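Local coordinates for interleukin-10-like protein (Human herpesvirus 5, PDB 1LQS) that binds the human interleukin-10 receptor in competition with the host cytokine and turns on its immunosuppressive signalling for the benefit of the virus, at residues C[55-60]-C[67-72]. Numbering follows the deposited sequence.
Sequences TVVKGC and DWLLRR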
ATOM      1  N   THR C  55      13.767   0.873   7.188  1.00 43.29           N
ATOM      2  CA  THR C  55      12.482   1.114   6.530  1.00 41.44           C
ATOM      3  C   THR C  55      12.755   1.582   5.120  1.00 39.89           C
ATOM      4  O   THR C  55      11.913   1.466   4.248  1.00 39.91           O
ATOM      5  CB  THR C  55      11.672   2.191   7.253  1.00 43.69           C
ATOM      6  OG1 THR C  55      12.405   3.430   7.240  1.00 42.30           O
ATOM      7  CG2 THR C  55      11.383   1.750   8.691  1.00 41.22           C
ATOM      8  N   VAL C  56      13.963   2.093   4.928  1.00 36.91           N
ATOM      9  CA  VAL C  56      14.455   2.609   3.664  1.00 34.36           C
ATOM     10  C   VAL C  56      13.753   2.072   2.427  1.00 35.44           C
ATOM     11  O   VAL C  56      13.463   2.820   1.489  1.00 35.08           O
ATOM     12  CB  VAL C  56      15.965   2.315   3.541  1.00 32.61           C
ATOM     13  CG1 VAL C  56      16.182   0.852   3.201  1.00 29.93           C
ATOM     14  CG2 VAL C  56      16.607   3.229   2.506  1.00 31.57           C
ATOM     15  N   VAL C  57      13.475   0.775   2.428  1.00 35.34           N
ATOM     16  CA  VAL C  57      12.850   0.135   1.285  1.00 34.98           C
ATOM     17  C   VAL C  57      11.441  -0.401   1.586  1.00 35.58           C
ATOM     18  O   VAL C  57      10.832  -1.100   0.774  1.00 33.25           O
ATOM     19  CB  VAL C  57      13.841  -0.954   0.736  1.00 34.83           C
ATOM     20  CG1 VAL C  57      13.154  -2.287   0.508  1.00 35.50           C
ATOM     21  CG2 VAL C  57      14.487  -0.444  -0.553  1.00 33.91           C
ATOM     22  N   LYS C  58      10.930  -0.039   2.761  1.00 38.78           N
ATOM     23  CA  LYS C  58       9.586  -0.420   3.213  1.00 42.62           C
ATOM     24  C   LYS C  58       8.607   0.727   2.965  1.00 45.42           C
ATOM     25  O   LYS C  58       8.994   1.815   2.530  1.00 45.20           O
ATOM     26  CB  LYS C  58       9.572  -0.751   4.714  1.00 42.08           C
ATOM     27  CG  LYS C  58      10.246  -2.060   5.071  1.00 41.88           C
ATOM     28  CD  LYS C  58      10.077  -2.411   6.537  1.00 40.39           C
ATOM     29  CE  LYS C  58      10.827  -3.689   6.868  1.00 40.81           C
ATOM     30  NZ  LYS C  58      10.833  -3.966   8.326  1.00 43.19           N
ATOM     31  N   GLY C  59       7.336   0.491   3.256  1.00 47.60           N
ATOM     32  CA  GLY C  59       6.354   1.534   3.032  1.00 50.15           C
ATOM     33  C   GLY C  59       5.894   1.498   1.588  1.00 51.47           C
ATOM     34  O   GLY C  59       6.534   0.853   0.753  1.00 53.57           O
ATOM     35  N   CYS C  60       4.793   2.192   1.299  1.00 51.66           N
ATOM     36  CA  CYS C  60       4.205   2.250  -0.039  1.00 50.22           C
ATOM     37  C   CYS C  60       5.188   2.442  -1.182  1.00 51.00           C
ATOM     38  O   CYS C  60       5.098   1.756  -2.204  1.00 50.33           O
ATOM     39  CB  CYS C  60       3.180   3.384  -0.128  1.00 49.24           C
ATOM     40  SG  CYS C  60       1.426   2.988   0.182  1.00 44.58           S
ATOM     41  N   ASP C  67      14.625   0.546  -6.455  1.00 42.30           N
ATOM     42  CA  ASP C  67      15.190   0.735  -7.794  1.00 41.33           C
ATOM     43  C   ASP C  67      16.278   1.776  -7.740  1.00 40.85           C
ATOM     44  O   ASP C  67      17.374   1.570  -8.271  1.00 42.55           O
ATOM     45  CB  ASP C  67      14.140   1.195  -8.804  1.00 41.87           C
ATOM     46  CG  ASP C  67      14.611   1.017 -10.252  1.00 44.33           C
ATOM     47  OD1 ASP C  67      14.628  -0.146 -10.714  1.00 44.75           O
ATOM     48  OD2 ASP C  67      14.975   2.023 -10.921  1.00 43.04           O
ATOM     49  N   TRP C  68      15.971   2.898  -7.097  1.00 39.55           N
ATOM     50  CA  TRP C  68      16.937   3.971  -6.970  1.00 37.56           C
ATOM     51  C   TRP C  68      18.235   3.411  -6.443  1.00 36.06           C
ATOM     52  O   TRP C  68      19.285   3.585  -7.073  1.00 35.77           O
ATOM     53  CB  TRP C  68      16.452   5.068  -6.014  1.00 38.61           C
ATOM     54  CG  TRP C  68      17.382   6.249  -6.008  1.00 39.36           C
ATOM     55  CD1 TRP C  68      17.537   7.171  -7.006  1.00 39.30           C
ATOM     56  CD2 TRP C  68      18.353   6.579  -5.006  1.00 39.30           C
ATOM     57  NE1 TRP C  68      18.546   8.050  -6.691  1.00 39.92           N
ATOM     58  CE2 TRP C  68      19.065   7.709  -5.469  1.00 40.23           C
ATOM     59  CE3 TRP C  68      18.696   6.029  -3.765  1.00 40.77           C
ATOM     60  CZ2 TRP C  68      20.102   8.300  -4.733  1.00 41.55           C
ATOM     61  CZ3 TRP C  68      19.735   6.621  -3.029  1.00 42.11           C
ATOM     62  CH2 TRP C  68      20.422   7.743  -3.522  1.00 42.00           C
ATOM     63  N   LEU C  69      18.156   2.738  -5.292  1.00 34.28           N
ATOM     64  CA  LEU C  69      19.332   2.156  -4.658  1.00 34.52           C
ATOM     65  C   LEU C  69      20.132   1.254  -5.576  1.00 36.26           C
ATOM     66  O   LEU C  69      21.333   1.473  -5.779  1.00 37.30           O
ATOM     67  CB  LEU C  69      18.945   1.379  -3.412  1.00 34.04           C
ATOM     68  CG  LEU C  69      18.647   2.226  -2.172  1.00 36.56           C
ATOM     69  CD1 LEU C  69      18.469   1.303  -0.960  1.00 32.40           C
ATOM     70  CD2 LEU C  69      19.782   3.225  -1.930  1.00 35.15           C
ATOM     71  N   LEU C  70      19.472   0.242  -6.134  1.00 36.10           N
ATOM     72  CA  LEU C  70      20.137  -0.691  -7.028  1.00 36.77           C
ATOM     73  C   LEU C  70      20.836   0.005  -8.206  1.00 38.32           C
ATOM     74  O   LEU C  70      21.932  -0.402  -8.623  1.00 37.61           O
ATOM     75  CB  LEU C  70      19.128  -1.721  -7.528  1.00 36.90           C
ATOM     76  CG  LEU C  70      18.545  -2.641  -6.446  1.00 36.57           C
ATOM     77  CD1 LEU C  70      17.363  -3.416  -6.994  1.00 34.35           C
ATOM     78  CD2 LEU C  70      19.621  -3.589  -5.950  1.00 35.41           C
ATOM     79  N   ARG C  71      20.215   1.056  -8.736  1.00 38.75           N
ATOM     80  CA  ARG C  71      20.813   1.784  -9.856  1.00 40.03           C
ATOM     81  C   ARG C  71      22.024   2.563  -9.367  1.00 39.03           C
ATOM     82  O   ARG C  71      23.056   2.638 -10.044  1.00 39.00           O
ATOM     83  CB  ARG C  71      19.805   2.762 -10.471  1.00 41.70           C
ATOM     84  CG  ARG C  71      18.868   2.168 -11.493  1.00 44.00           C
ATOM     85  CD  ARG C  71      17.674   3.090 -11.765  1.00 44.83           C
ATOM     86  NE  ARG C  71      16.855   2.554 -12.849  1.00 47.83           N
ATOM     87  CZ  ARG C  71      17.209   2.584 -14.133  1.00 47.41           C
ATOM     88  NH1 ARG C  71      18.356   3.136 -14.485  1.00 48.98           N
ATOM     89  NH2 ARG C  71      16.433   2.043 -15.060  1.00 47.31           N
ATOM     90  N   ARG C  72      21.875   3.150  -8.186  1.00 38.15           N
ATOM     91  CA  ARG C  72      22.921   3.951  -7.570  1.00 39.46           C
ATOM     92  C   ARG C  72      24.188   3.106  -7.376  1.00 41.30           C
ATOM     93  O   ARG C  72      25.305   3.568  -7.601  1.00 41.41           O
ATOM     94  CB  ARG C  72      22.382   4.502  -6.241  1.00 39.15           C
ATOM     95  CG  ARG C  72      23.370   5.209  -5.345  1.00 38.99           C
ATOM     96  CD  ARG C  72      24.110   6.281  -6.072  1.00 42.83           C
ATOM     97  NE  ARG C  72      24.538   7.339  -5.162  1.00 45.55           N
ATOM     98  CZ  ARG C  72      23.997   8.555  -5.132  1.00 45.97           C
ATOM     99  NH1 ARG C  72      23.006   8.865  -5.963  1.00 44.14           N
ATOM    100  NH2 ARG C  72      24.454   9.463  -4.276  1.00 46.03           N
TER
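L69 meets V56 and V57 across a small apolar contact. One methyl does the touching from the helix: L69 CD1 lies 4.4 Å from V56 CG2 and 4.4 Å from V57 CG2. Both valines point their CB toward the helix, and L69 points its CB toward them. One branch of L69 serves both valines. CD1 is anti to CA (chi2 -172°), which extends the side chain toward the loop. The backbones stay well apart, with V57 CA and L69 CA 9.0 Å from each other. No hydrogen bond or salt bridge joins the two segments, and the three touching residues are buried.

The loop presents its valines on a type I turn from T55 to K58, where V56 and V57 are the two central residues. D53 OD1 accepts hydrogen bonds from the backbone N atoms of T55 and V56 and so holds the start of the turn. Both valines also touch V65, one helical turn before L69.

On the helix, D67 and R71 form a salt bridge one turn apart. R71 NE is 2.7 Å from D67 OD2. It comes from the syn side, tilted out of the carboxylate plane, and OD2 lies close to the guanidinium plane. The bond is bent, with an N-H...O angle of 132°. D67 OD1 is hydrogen-bonded to Y103 OH of helix 89-106, so this charged pair lies against the next helix. The second subunit closes over the apolar patch: its L123 packs on V56 and L69, and its Y152 on V57. C60 at the end of the loop forms a disulfide with C60 of that subunit. The contact joins the loop before helix 62-84 to that helix within the intertwined dimer of the IL-10 family. It rests on apolar packing alone, one methyl against two, so its fit depends on burial and not on any directional bond.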